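Long-range contacts in FAD-binding PCMH-type domain-containing protein (Gibberella zeae, PDB 6YJO), which probably works as an FAD-dependent oxidoreductase, with its flavin joined to the protein by two covalent bonds: residues 57-62 with 340-345; 161-166 with 331-336; 379-384 with 422-427; 72-77 with 120-125. All coordinates share one frame; numbering follows the deposited sequence.

How the interactions relate
Interactions 1 and 2 lie at the flavin, with centres about 14 Å apart. Tyr61 of interaction 1 packs on the dimethylbenzene end of the isoalloxazine, and Cys162 of interaction 2 is bonded to its C6. Interaction 3 lies farther along in the seven-stranded antiparallel sheet, yet it touches interaction 1, where Phe345 CB comes within 3.3 Å of His424 CE1. Interaction 4 belongs to the small parallel sheet on the adenine side. It is tied to interaction 2 by a salt bridge of 3.0 Å from Arg336 NE to Asp124 OD2, and to interaction 1 by packing of Ile72 on Val58 and Glu57. Interactions 3 and 4 stand about 32 Å apart between centres.

Interaction 1 of 4, residues 57-62 with 340-345; sequences EVKPYN and DQHSTF. With FAD (flavin-adenine dinucleotide), chain C.
Asn62 carries its CG anti to the backbone N (chi1 -169°), while Phe345 turns its CG in between its own backbone N and carbonyl carbon (chi1 62°), and amide and ring come to lie stacked, their planes 8° apart. ND2 of Asn62 sits 3.6 Å above the centre of the Phe345 ring. The same amide grips the backbone of the same phenylalanine: OD1 accepts from Phe345 N at 3.1 Å and ND2 donates to Phe345 O at 2.9 Å, so its rotation is fixed from both ends. Arg64 N and Tyr104 O add further bonds to OD1 and ND2. One residue back, Tyr61 O takes the N-H of Ser343 at 2.9 Å. The Tyr61 ring leans its CE2 toward CE1 of Phe345, rim to rim, and the same CE2 lies 3.4 Å from the flavin methyl C8M; the ring also meets His102, one of the two covalent flavin ligands, so this contact helps to wall the dimethylbenzene end of the cofactor. Toward the surface, His342 ND1 donates to Pro60 O at 3.2 Å, the oxygen lying somewhat out of the imidazole plane. The extended chain of Lys59 crosses that imidazole at about a right angle, with CD over the face in a CH-pi contact 3.6 Å from the centroid. Residues 57-62 leave helix 52-57 on the way to strand 71-73, and residues 340-345 run directly into strand 346-352, an outer strand of the seven-stranded antiparallel sheet. The contact thereby joins the flavin-binding part of the fold to that sheet.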
# COMPACT_ATOMS: atom_id res chain seq x y z
N GLU A 57 11.71 -11.71 -15.50
CA GLU A 57 11.55 -11.56 -14.06
C GLU A 57 12.23 -10.30 -13.53
O GLU A 57 11.78 -9.74 -12.53
CB GLU A 57 12.14 -12.78 -13.34
CG GLU A 57 11.61 -12.96 -11.93
CD GLU A 57 10.14 -13.33 -11.90
OE1 GLU A 57 9.81 -14.46 -12.32
OE2 GLU A 57 9.32 -12.49 -11.49
N VAL A 58 13.29 -9.85 -14.20
CA VAL A 58 14.02 -8.65 -13.79
C VAL A 58 13.32 -7.37 -14.23
O VAL A 58 13.69 -6.28 -13.77
CB VAL A 58 15.46 -8.77 -14.33
CG1 VAL A 58 16.14 -7.41 -14.44
CG2 VAL A 58 16.27 -9.71 -13.44
N LYS A 59 12.32 -7.48 -15.09
CA LYS A 59 11.53 -6.33 -15.53
C LYS A 59 10.66 -5.83 -14.38
O LYS A 59 9.73 -6.54 -13.98
CB LYS A 59 10.66 -6.73 -16.73
CG LYS A 59 10.46 -5.63 -17.77
CD LYS A 59 9.16 -5.84 -18.53
CE LYS A 59 9.11 -5.06 -19.83
NZ LYS A 59 7.71 -4.70 -20.22
N PRO A 60 10.90 -4.64 -13.83
CA PRO A 60 10.12 -4.19 -12.67
C PRO A 60 8.70 -3.84 -13.08
O PRO A 60 8.38 -3.73 -14.26
CB PRO A 60 10.90 -2.95 -12.21
CG PRO A 60 11.39 -2.37 -13.50
CD PRO A 60 11.74 -3.55 -14.38
N TYR A 61 7.83 -3.64 -12.08
CA TYR A 61 6.53 -3.05 -12.37
C TYR A 61 6.70 -1.61 -12.84
O TYR A 61 6.31 -1.26 -13.96
CB TYR A 61 5.61 -3.09 -11.15
CG TYR A 61 4.32 -2.34 -11.40
CD1 TYR A 61 3.34 -2.87 -12.23
CD2 TYR A 61 4.09 -1.09 -10.85
CE1 TYR A 61 2.16 -2.19 -12.48
CE2 TYR A 61 2.92 -0.40 -11.09
CZ TYR A 61 1.96 -0.95 -11.92
OH TYR A 61 0.79 -0.28 -12.18
N ASN A 62 7.30 -0.77 -12.00
CA ASN A 62 7.65 0.59 -12.40
C ASN A 62 8.88 0.51 -13.30
O ASN A 62 10.00 0.31 -12.82
CB ASN A 62 7.92 1.48 -11.19
CG ASN A 62 8.02 2.95 -11.56
OD1 ASN A 62 8.00 3.30 -12.74
ND2 ASN A 62 8.13 3.81 -10.55
N ASP A 340 2.66 -9.77 -15.84
CA ASP A 340 3.45 -8.90 -16.71
C ASP A 340 2.75 -7.56 -16.90
O ASP A 340 2.51 -7.11 -18.02
CB ASP A 340 3.71 -9.59 -18.05
CG ASP A 340 4.99 -9.11 -18.71
OD1 ASP A 340 6.07 -9.31 -18.13
OD2 ASP A 340 4.91 -8.54 -19.82
N GLN A 341 2.41 -6.90 -15.79
CA GLN A 341 1.91 -5.53 -15.80
C GLN A 341 3.05 -4.57 -15.49
O GLN A 341 3.90 -4.86 -14.64
CB GLN A 341 0.80 -5.33 -14.78
CG GLN A 341 -0.50 -6.04 -15.11
CD GLN A 341 -1.06 -5.65 -16.46
OE1 GLN A 341 -1.59 -4.55 -16.63
NE2 GLN A 341 -0.93 -6.54 -17.44
N HIS A 342 3.05 -3.43 -16.16
CA HIS A 342 4.13 -2.46 -16.00
C HIS A 342 3.58 -1.06 -16.20
O HIS A 342 2.60 -0.85 -16.91
CB HIS A 342 5.28 -2.73 -16.97
CG HIS A 342 5.58 -4.18 -17.17
ND1 HIS A 342 6.22 -4.94 -16.21
CD2 HIS A 342 5.29 -5.02 -18.19
CE1 HIS A 342 6.33 -6.19 -16.65
NE2 HIS A 342 5.78 -6.26 -17.84
N SER A 343 4.24 -0.10 -15.55
CA SER A 343 4.02 1.31 -15.78
C SER A 343 5.35 2.02 -15.56
O SER A 343 6.32 1.40 -15.11
CB SER A 343 2.92 1.87 -14.86
OG SER A 343 2.69 3.24 -15.11
N THR A 344 5.40 3.30 -15.89
CA THR A 344 6.58 4.12 -15.61
C THR A 344 6.10 5.46 -15.05
O THR A 344 5.47 6.24 -15.77
CB THR A 344 7.46 4.31 -16.85
OG1 THR A 344 7.79 5.70 -17.00
CG2 THR A 344 6.77 3.78 -18.11
N PHE A 345 6.39 5.71 -13.78
CA PHE A 345 5.72 6.76 -13.02
C PHE A 345 6.58 7.15 -11.83
O PHE A 345 7.55 6.47 -11.47
CB PHE A 345 4.35 6.29 -12.54
CG PHE A 345 4.42 5.12 -11.60
CD1 PHE A 345 4.50 3.82 -12.10
CD2 PHE A 345 4.44 5.31 -10.23
CE1 PHE A 345 4.58 2.74 -11.24
CE2 PHE A 345 4.52 4.23 -9.37
CZ PHE A 345 4.59 2.94 -9.88
PA FAD C . 6.58 -5.71 -3.83
O1A FAD C . 7.49 -4.86 -4.62
O2A FAD C . 6.68 -7.21 -4.15
O5B FAD C . 6.79 -5.47 -2.28
C5B FAD C . 6.84 -4.14 -1.73
C4B FAD C . 7.57 -4.17 -0.42
O4B FAD C . 7.15 -5.34 0.34
C3B FAD C . 9.09 -4.28 -0.54
O3B FAD C . 9.73 -3.59 0.53
C2B FAD C . 9.31 -5.79 -0.45
O2B FAD C . 10.62 -6.11 0.00
C1B FAD C . 8.26 -6.17 0.59
N9A FAD C . 7.84 -7.57 0.52
C8A FAD C . 7.19 -8.20 -0.51
N7A FAD C . 6.95 -9.47 -0.29
C5A FAD C . 7.48 -9.69 0.98
C6A FAD C . 7.54 -10.84 1.79
N6A FAD C . 7.05 -12.03 1.45
N1A FAD C . 8.14 -10.71 3.00
C2A FAD C . 8.62 -9.52 3.36
N3A FAD C . 8.62 -8.37 2.68
C4A FAD C . 8.03 -8.53 1.48
N1 FAD C . -1.91 0.84 -1.92
C2 FAD C . -3.00 1.16 -1.17
O2 FAD C . -2.93 1.36 0.05
N3 FAD C . -4.24 1.29 -1.79
C4 FAD C . -4.50 1.11 -3.13
O4 FAD C . -5.64 1.24 -3.57
C4X FAD C . -3.32 0.76 -3.91
N5 FAD C . -3.47 0.57 -5.19
C5X FAD C . -2.35 0.23 -5.93
C6 FAD C . -2.48 0.06 -7.31
C7 FAD C . -1.39 -0.31 -8.09
C7M FAD C . -1.59 -0.52 -9.57
C8 FAD C . -0.12 -0.44 -7.50
C8M FAD C . 1.08 -0.82 -8.31
C9 FAD C . 0.01 -0.23 -6.13
C9A FAD C . -1.09 0.10 -5.35
N10 FAD C . -0.97 0.30 -3.96
C10 FAD C . -2.07 0.64 -3.21
C1' FAD C . 0.33 0.21 -3.29
C2' FAD C . 0.62 -1.15 -2.68
O2' FAD C . -0.10 -1.29 -1.45
C3' FAD C . 2.12 -1.24 -2.39
O3' FAD C . 2.81 -0.98 -3.61
C4' FAD C . 2.58 -2.60 -1.86
O4' FAD C . 3.53 -2.42 -0.81
C5' FAD C . 3.18 -3.44 -2.96
O5' FAD C . 3.27 -4.80 -2.52
P FAD C . 3.73 -5.93 -3.50
O1P FAD C . 4.08 -7.20 -2.71
O2P FAD C . 2.74 -6.08 -4.59
O3P FAD C . 5.08 -5.27 -4.08

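Interaction 2 of 4, residues 161-166 with 331-336; sequences SCPGVG and QALDQR. With FAD (flavin-adenine dinucleotide), chain C.
Pro163 packs among Gln331, Leu333 and Gln335 on the outer side of the flavin-bearing loop, which forms a type I beta turn from Cys162 to Val165. This loop supplies the cysteinyl half of the bicovalent flavin attachment; His102 supplies the other. The pyrrolidine points toward residues 331-336 and runs oblique to the Gln331 side chain, its CG 3.7 Å from Gln331 CB. The adjoining ring atom, Pro163 CB, lies 3.5 Å from the carbonyl oxygen of Leu333. Leu333 starts out directed away, but its CD2 branch comes back to 4.0 Å from Pro163 CB, and the leucine side chain also packs on helices 142-152 and 320-326. Gln335 meets the next residue of the turn: its CG, anti to the carbonyl carbon (chi1 -74°), lies 3.9 Å from Gly164 CA. The chain then bends at chi2, and NE2 makes a weak bond back to Ala332 O. The segments thus meet by van der Waals packing, partly side chain on side chain and partly side chain on backbone, whereas the inner side of the turn is given over to the cofactor. Ser161 N donates to the flavin O4 at 3.2 Å in a nearly straight bond, and Val165 CG2 lies against C9. Gly166 N, at the N-cap of helix 167-171, holds phosphate oxygen O2P at 2.6 Å, a position where the helix end would probably favour the negative charge. Between these two grips, Cys162 SG is bonded to FAD C6 at 1.8 Å.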
# COMPACT_ATOMS: atom_id res chain seq x y z
N SER A 161 -7.60 -1.19 -4.35
CA SER A 161 -8.38 -1.39 -5.57
C SER A 161 -7.64 -2.20 -6.61
O SER A 161 -8.27 -2.86 -7.45
CB SER A 161 -8.76 -0.03 -6.16
OG SER A 161 -9.18 0.88 -5.15
N CYS A 162 -6.31 -2.18 -6.60
CA CYS A 162 -5.53 -2.85 -7.64
C CYS A 162 -5.46 -4.35 -7.37
O CYS A 162 -4.90 -4.76 -6.35
CB CYS A 162 -4.12 -2.27 -7.70
SG CYS A 162 -4.10 -0.49 -7.90
N PRO A 163 -6.01 -5.19 -8.25
CA PRO A 163 -5.98 -6.63 -7.98
C PRO A 163 -4.59 -7.24 -8.09
O PRO A 163 -4.33 -8.27 -7.44
CB PRO A 163 -6.93 -7.20 -9.04
CG PRO A 163 -6.87 -6.22 -10.15
CD PRO A 163 -6.71 -4.87 -9.51
N GLY A 164 -3.70 -6.67 -8.90
CA GLY A 164 -2.38 -7.25 -9.10
C GLY A 164 -1.40 -7.01 -7.97
O GLY A 164 -0.31 -7.59 -7.99
N VAL A 165 -1.76 -6.18 -6.99
CA VAL A 165 -0.87 -5.91 -5.86
C VAL A 165 -0.68 -7.19 -5.05
O VAL A 165 -1.62 -7.98 -4.86
CB VAL A 165 -1.45 -4.77 -5.01
CG1 VAL A 165 -0.83 -4.74 -3.63
CG2 VAL A 165 -1.24 -3.44 -5.73
N GLY A 166 0.55 -7.40 -4.58
CA GLY A 166 0.83 -8.56 -3.75
C GLY A 166 0.39 -8.35 -2.31
O GLY A 166 0.44 -7.24 -1.77
N GLN A 331 -8.41 -4.47 -14.99
CA GLN A 331 -7.65 -5.67 -14.68
C GLN A 331 -8.55 -6.74 -14.08
O GLN A 331 -9.30 -6.47 -13.14
CB GLN A 331 -6.51 -5.34 -13.72
CG GLN A 331 -5.28 -4.77 -14.39
CD GLN A 331 -4.14 -5.76 -14.45
OE1 GLN A 331 -3.75 -6.22 -15.52
NE2 GLN A 331 -3.58 -6.09 -13.29
N ALA A 332 -8.47 -7.95 -14.62
CA ALA A 332 -9.25 -9.06 -14.10
C ALA A 332 -8.82 -9.36 -12.66
O ALA A 332 -7.64 -9.34 -12.34
CB ALA A 332 -9.08 -10.29 -14.98
N LEU A 333 -9.80 -9.66 -11.80
CA LEU A 333 -9.53 -9.79 -10.37
C LEU A 333 -8.52 -10.90 -10.10
O LEU A 333 -7.45 -10.65 -9.54
CB LEU A 333 -10.83 -10.03 -9.61
CG LEU A 333 -11.74 -8.84 -9.29
CD1 LEU A 333 -12.66 -9.19 -8.13
CD2 LEU A 333 -10.94 -7.57 -8.94
N ASP A 334 -8.83 -12.12 -10.52
CA ASP A 334 -8.03 -13.28 -10.14
C ASP A 334 -6.65 -13.24 -10.79
O ASP A 334 -6.34 -14.05 -11.66
CB ASP A 334 -8.76 -14.58 -10.52
CG ASP A 334 -8.12 -15.81 -9.91
OD1 ASP A 334 -7.07 -15.67 -9.25
OD2 ASP A 334 -8.67 -16.92 -10.08
N GLN A 335 -5.81 -12.30 -10.35
CA GLN A 335 -4.45 -12.17 -10.88
C GLN A 335 -3.55 -13.24 -10.25
O GLN A 335 -3.57 -13.43 -9.03
CB GLN A 335 -3.87 -10.79 -10.58
CG GLN A 335 -4.41 -9.64 -11.42
CD GLN A 335 -4.24 -9.87 -12.92
OE1 GLN A 335 -3.40 -10.65 -13.35
NE2 GLN A 335 -5.06 -9.19 -13.71
N ARG A 336 -2.76 -13.91 -11.08
CA ARG A 336 -1.81 -14.91 -10.62
C ARG A 336 -0.57 -14.87 -11.50
O ARG A 336 -0.47 -14.07 -12.44
CB ARG A 336 -2.42 -16.32 -10.63
CG ARG A 336 -3.63 -16.47 -9.72
CD ARG A 336 -4.16 -17.90 -9.72
NE ARG A 336 -3.28 -18.82 -9.02
CZ ARG A 336 -3.67 -19.96 -8.46
NH1 ARG A 336 -4.94 -20.34 -8.51
NH2 ARG A 336 -2.78 -20.73 -7.84
PA FAD C . 6.58 -5.71 -3.83
O1A FAD C . 7.49 -4.86 -4.62
O2A FAD C . 6.68 -7.21 -4.15
O5B FAD C . 6.79 -5.47 -2.28
C5B FAD C . 6.84 -4.14 -1.73
C4B FAD C . 7.57 -4.17 -0.42
O4B FAD C . 7.15 -5.34 0.34
C3B FAD C . 9.09 -4.28 -0.54
O3B FAD C . 9.73 -3.59 0.53
C2B FAD C . 9.31 -5.79 -0.45
O2B FAD C . 10.62 -6.11 0.00
C1B FAD C . 8.26 -6.17 0.59
N9A FAD C . 7.84 -7.57 0.52
C8A FAD C . 7.19 -8.20 -0.51
N7A FAD C . 6.95 -9.47 -0.29
C5A FAD C . 7.48 -9.69 0.98
C6A FAD C . 7.54 -10.84 1.79
N6A FAD C . 7.05 -12.03 1.45
N1A FAD C . 8.14 -10.71 3.00
C2A FAD C . 8.62 -9.52 3.36
N3A FAD C . 8.62 -8.37 2.68
C4A FAD C . 8.03 -8.53 1.48
N1 FAD C . -1.91 0.84 -1.92
C2 FAD C . -3.00 1.16 -1.17
O2 FAD C . -2.93 1.36 0.05
N3 FAD C . -4.24 1.29 -1.79
C4 FAD C . -4.50 1.11 -3.13
O4 FAD C . -5.64 1.24 -3.57
C4X FAD C . -3.32 0.76 -3.91
N5 FAD C . -3.47 0.57 -5.19
C5X FAD C . -2.35 0.23 -5.93
C6 FAD C . -2.48 0.06 -7.31
C7 FAD C . -1.39 -0.31 -8.09
C7M FAD C . -1.59 -0.52 -9.57
C8 FAD C . -0.12 -0.44 -7.50
C8M FAD C . 1.08 -0.82 -8.31
C9 FAD C . 0.01 -0.23 -6.13
C9A FAD C . -1.09 0.10 -5.35
N10 FAD C . -0.97 0.30 -3.96
C10 FAD C . -2.07 0.64 -3.21
C1' FAD C . 0.33 0.21 -3.29
C2' FAD C . 0.62 -1.15 -2.68
O2' FAD C . -0.10 -1.29 -1.45
C3' FAD C . 2.12 -1.24 -2.39
O3' FAD C . 2.81 -0.98 -3.61
C4' FAD C . 2.58 -2.60 -1.86
O4' FAD C . 3.53 -2.42 -0.81
C5' FAD C . 3.18 -3.44 -2.96
O5' FAD C . 3.27 -4.80 -2.52
P FAD C . 3.73 -5.93 -3.50
O1P FAD C . 4.08 -7.20 -2.71
O2P FAD C . 2.74 -6.08 -4.59
O3P FAD C . 5.08 -5.27 -4.08

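Interaction 3 of 4, residues 379-384 with 422-427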
# COMPACT_ATOMS: atom_id res chain seq x y z
N THR A 379 0.84 15.84 -16.67
CA THR A 379 0.77 14.38 -16.72
C THR A 379 0.70 13.79 -15.32
O THR A 379 1.42 12.85 -14.97
CB THR A 379 1.96 13.83 -17.51
OG1 THR A 379 1.80 12.42 -17.70
CG2 THR A 379 3.28 14.11 -16.78
N TRP A 380 -0.19 14.36 -14.50
CA TRP A 380 -0.29 14.03 -13.08
C TRP A 380 -1.75 13.83 -12.71
O TRP A 380 -2.66 14.11 -13.50
CB TRP A 380 0.33 15.13 -12.21
CG TRP A 380 -0.24 16.50 -12.48
CD1 TRP A 380 0.28 17.45 -13.31
CD2 TRP A 380 -1.45 17.05 -11.95
NE1 TRP A 380 -0.52 18.57 -13.31
CE2 TRP A 380 -1.59 18.35 -12.49
CE3 TRP A 380 -2.43 16.59 -11.06
CZ2 TRP A 380 -2.67 19.18 -12.17
CZ3 TRP A 380 -3.50 17.41 -10.75
CH2 TRP A 380 -3.61 18.70 -11.31
N TYR A 381 -1.97 13.32 -11.50
CA TYR A 381 -3.29 13.28 -10.88
C TYR A 381 -3.09 13.13 -9.38
O TYR A 381 -1.99 12.81 -8.91
CB TYR A 381 -4.16 12.15 -11.45
CG TYR A 381 -3.69 10.76 -11.11
CD1 TYR A 381 -4.01 10.17 -9.90
CD2 TYR A 381 -2.94 10.02 -12.02
CE1 TYR A 381 -3.59 8.89 -9.59
CE2 TYR A 381 -2.51 8.75 -11.72
CZ TYR A 381 -2.83 8.18 -10.51
OH TYR A 381 -2.40 6.91 -10.22
N ILE A 382 -4.16 13.36 -8.62
CA ILE A 382 -4.11 13.36 -7.17
C ILE A 382 -5.31 12.61 -6.61
O ILE A 382 -6.44 12.79 -7.08
CB ILE A 382 -4.06 14.80 -6.61
CG1 ILE A 382 -2.78 15.49 -7.08
CG2 ILE A 382 -4.16 14.79 -5.09
CD1 ILE A 382 -2.68 16.96 -6.71
N LEU A 383 -5.08 11.77 -5.61
CA LEU A 383 -6.12 11.00 -4.94
C LEU A 383 -6.09 11.34 -3.45
O LEU A 383 -5.07 11.12 -2.79
CB LEU A 383 -5.93 9.50 -5.15
CG LEU A 383 -5.99 8.99 -6.59
CD1 LEU A 383 -5.87 7.48 -6.64
CD2 LEU A 383 -7.26 9.45 -7.27
N ILE A 384 -7.20 11.87 -2.94
CA ILE A 384 -7.34 12.24 -1.54
C ILE A 384 -8.42 11.35 -0.94
O ILE A 384 -9.62 11.61 -1.12
CB ILE A 384 -7.68 13.72 -1.35
CG1 ILE A 384 -6.92 14.57 -2.37
CG2 ILE A 384 -7.34 14.17 0.06
CD1 ILE A 384 -7.10 16.06 -2.16
N SER A 422 0.57 11.43 -8.09
CA SER A 422 1.18 10.60 -9.12
C SER A 422 1.47 11.42 -10.37
O SER A 422 0.85 12.46 -10.62
CB SER A 422 0.29 9.40 -9.47
OG SER A 422 0.24 8.47 -8.40
N ASP A 423 2.43 10.93 -11.14
CA ASP A 423 2.78 11.52 -12.43
C ASP A 423 3.19 10.38 -13.35
O ASP A 423 4.11 9.62 -13.02
CB ASP A 423 3.90 12.55 -12.30
CG ASP A 423 4.38 13.09 -13.64
OD1 ASP A 423 4.81 12.29 -14.50
OD2 ASP A 423 4.33 14.32 -13.83
N HIS A 424 2.52 10.26 -14.49
CA HIS A 424 2.84 9.20 -15.43
C HIS A 424 3.26 9.81 -16.76
O HIS A 424 2.67 9.52 -17.80
CB HIS A 424 1.65 8.25 -15.60
CG HIS A 424 1.32 7.47 -14.35
ND1 HIS A 424 1.46 6.10 -14.26
CD2 HIS A 424 0.85 7.88 -13.15
CE1 HIS A 424 1.10 5.70 -13.06
NE2 HIS A 424 0.72 6.76 -12.36
N GLY A 425 4.27 10.67 -16.72
CA GLY A 425 4.77 11.30 -17.92
C GLY A 425 6.14 10.79 -18.32
O GLY A 425 6.43 9.60 -18.17
N ASN A 426 6.97 11.69 -18.83
CA ASN A 426 8.28 11.33 -19.38
C ASN A 426 9.33 11.39 -18.28
O ASN A 426 9.39 12.36 -17.52
CB ASN A 426 8.64 12.27 -20.53
CG ASN A 426 10.13 12.28 -20.83
OD1 ASN A 426 10.83 13.24 -20.53
ND2 ASN A 426 10.62 11.19 -21.41
N TYR A 427 10.16 10.34 -18.21
CA TYR A 427 11.18 10.25 -17.18
C TYR A 427 12.55 9.86 -17.72
O TYR A 427 13.48 9.67 -16.93
CB TYR A 427 10.76 9.27 -16.07
CG TYR A 427 9.70 9.86 -15.19
CD1 TYR A 427 8.35 9.71 -15.51
CD2 TYR A 427 10.03 10.59 -14.06
CE1 TYR A 427 7.37 10.26 -14.71
CE2 TYR A 427 9.05 11.14 -13.26
CZ TYR A 427 7.72 10.97 -13.58
OH TYR A 427 6.75 11.52 -12.78
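The methyl of Thr379, rather than its hydroxyl, lies against the carboxylate of Asp423: CG2 is 3.1 Å from OD2, with the two side chains crossing at about a right angle. OG1 stands anti to the backbone N (chi1 -173°), and this places the methyl between N and the carbonyl carbon. The contact lies at one end of an antiparallel strand pair, 380-386 with 417-423, in the seven-stranded sheet. Tyr381 and Ser422 form a hydrogen-bonded pair, N of Tyr381 to O of Ser422 at 3.1 Å and N of Ser422 to O of Tyr381 at 3.0 Å. Trp380 and Asp423 form the adjoining non-hydrogen-bonded pair, and beyond them His424 N donates to Thr379 O at 2.9 Å. On the face that carries Tyr381 and Ser422, Tyr381 CG stands between its backbone N and carbonyl carbon (chi1 68°), and Ser422 CB sits 3.5 Å above the ring plane, displaced toward the rim; Ser422 OG itself bonds to Ser347. His424 lies beside this phenol, its plane nearly parallel (16°) but slid off so that the rings barely overlap. His424 also meets the ring of Phe345, and the Tyr381 side chain lies about 7 Å from FAD, so this face looks toward the flavin site. The other face, with Trp380 and Asp423, is covered by helices 357-371 and 431-446. There Asp423 OD2 forms a salt bridge with Arg377, while OD1 closes an Asx turn by accepting from Gly425 N at 2.8 Å and also takes Tyr427 OH at 2.7 Å, the two donors coming from opposite faces of the carboxylate plane.

Interaction 4 of 4, residues 72-77 with 120-125; sequences IALPTT and VDAMDT
Thr76 and Met123 meet where two neighbouring parallel strands, 71-73 and 116-119, run out at the same end of the three-stranded sheet in the FAD-binding domain. The methionine points toward residues 72-77 and packs on the backbone of Thr76 and Thr77: its CG is 3.4 Å from Thr76 CA, SD is 3.7 Å from Thr77 N, and CE is 3.9 Å from Thr77 C. The bend at chi3 (53°) sets CE beside that carbonyl carbon, just before helix 78-90. The sulphur also comes within 4.3 Å of Pro75 CB. Beside it, the single methyl of Ala122 fits among three residues, 3.7 Å from Pro75 O and 4.0 Å from each of Leu74 CD1 and Thr76 CG2. Both residues sit in a turn in which Met123 N is bonded to Val120 O at 2.9 Å. Met123 and Pro75 both reach Ile81 of helix 78-90, which continues the apolar cluster between sheet and helix, while Val120 touches the cofactor. The grouping belongs to a beta-alpha-beta crossover in which helix 78-90 links strand 71-73 to strand 95-98, with 116-119 inserted between them, as in the small alpha/beta subdomain of PCMH-type flavoproteins.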
# COMPACT_ATOMS: atom_id res chain seq x y z
N ILE A 72 17.96 -14.68 -8.39
CA ILE A 72 16.53 -14.72 -8.09
C ILE A 72 16.20 -16.13 -7.65
O ILE A 72 16.47 -17.10 -8.37
CB ILE A 72 15.67 -14.33 -9.30
CG1 ILE A 72 15.93 -12.88 -9.74
CG2 ILE A 72 14.20 -14.51 -8.96
CD1 ILE A 72 15.39 -12.59 -11.13
N ALA A 73 15.62 -16.26 -6.46
CA ALA A 73 15.01 -17.51 -6.03
C ALA A 73 13.52 -17.47 -6.34
O ALA A 73 12.89 -16.41 -6.36
CB ALA A 73 15.22 -17.75 -4.53
N LEU A 74 12.96 -18.65 -6.62
CA LEU A 74 11.54 -18.81 -6.91
C LEU A 74 11.01 -19.95 -6.04
O LEU A 74 10.71 -21.04 -6.54
CB LEU A 74 11.32 -19.08 -8.40
CG LEU A 74 9.86 -19.23 -8.86
CD1 LEU A 74 9.04 -18.00 -8.47
CD2 LEU A 74 9.78 -19.46 -10.36
N PRO A 75 10.88 -19.72 -4.74
CA PRO A 75 10.43 -20.78 -3.84
C PRO A 75 8.96 -21.12 -4.05
O PRO A 75 8.18 -20.33 -4.59
CB PRO A 75 10.66 -20.18 -2.45
CG PRO A 75 10.52 -18.71 -2.67
CD PRO A 75 11.15 -18.47 -4.01
N THR A 76 8.59 -22.32 -3.62
CA THR A 76 7.20 -22.71 -3.48
C THR A 76 6.88 -23.25 -2.10
O THR A 76 5.71 -23.56 -1.83
CB THR A 76 6.81 -23.76 -4.54
OG1 THR A 76 7.47 -25.00 -4.26
CG2 THR A 76 7.17 -23.27 -5.94
N THR A 77 7.87 -23.37 -1.22
CA THR A 77 7.66 -23.82 0.15
C THR A 77 8.39 -22.88 1.10
O THR A 77 9.32 -22.17 0.72
CB THR A 77 8.17 -25.25 0.38
OG1 THR A 77 9.59 -25.29 0.23
CG2 THR A 77 7.52 -26.22 -0.60
N VAL A 120 8.30 -14.72 -4.07
CA VAL A 120 7.33 -15.61 -3.43
C VAL A 120 6.04 -15.64 -4.23
O VAL A 120 5.02 -16.17 -3.77
CB VAL A 120 7.07 -15.16 -1.97
CG1 VAL A 120 8.37 -15.03 -1.21
CG2 VAL A 120 6.29 -13.85 -1.94
N ASP A 121 6.08 -15.11 -5.46
CA ASP A 121 4.89 -15.03 -6.29
C ASP A 121 4.26 -16.40 -6.53
O ASP A 121 3.04 -16.50 -6.72
CB ASP A 121 5.25 -14.37 -7.63
CG ASP A 121 4.07 -14.27 -8.58
OD1 ASP A 121 2.91 -14.35 -8.12
OD2 ASP A 121 4.31 -14.11 -9.80
N ALA A 122 5.06 -17.47 -6.54
CA ALA A 122 4.54 -18.81 -6.80
C ALA A 122 3.81 -19.41 -5.60
O ALA A 122 3.12 -20.42 -5.76
CB ALA A 122 5.68 -19.74 -7.23
N MET A 123 3.93 -18.81 -4.42
CA MET A 123 3.24 -19.28 -3.22
C MET A 123 2.03 -18.37 -3.01
O MET A 123 2.13 -17.30 -2.43
CB MET A 123 4.18 -19.25 -2.02
CG MET A 123 5.41 -20.12 -2.18
SD MET A 123 6.64 -19.90 -0.88
CE MET A 123 5.64 -20.15 0.59
N ASP A 124 0.86 -18.82 -3.52
CA ASP A 124 -0.34 -17.98 -3.51
C ASP A 124 -1.58 -18.73 -3.02
O ASP A 124 -2.70 -18.32 -3.33
CB ASP A 124 -0.59 -17.41 -4.91
CG ASP A 124 -0.91 -18.48 -5.93
OD1 ASP A 124 -0.96 -19.68 -5.57
OD2 ASP A 124 -1.11 -18.13 -7.12
N THR A 125 -1.41 -19.81 -2.26
CA THR A 125 -2.57 -20.59 -1.83
C THR A 125 -3.34 -19.84 -0.75
O THR A 125 -2.77 -19.41 0.26
CB THR A 125 -2.12 -21.96 -1.31
OG1 THR A 125 -1.41 -22.66 -2.35
CG2 THR A 125 -3.32 -22.79 -0.87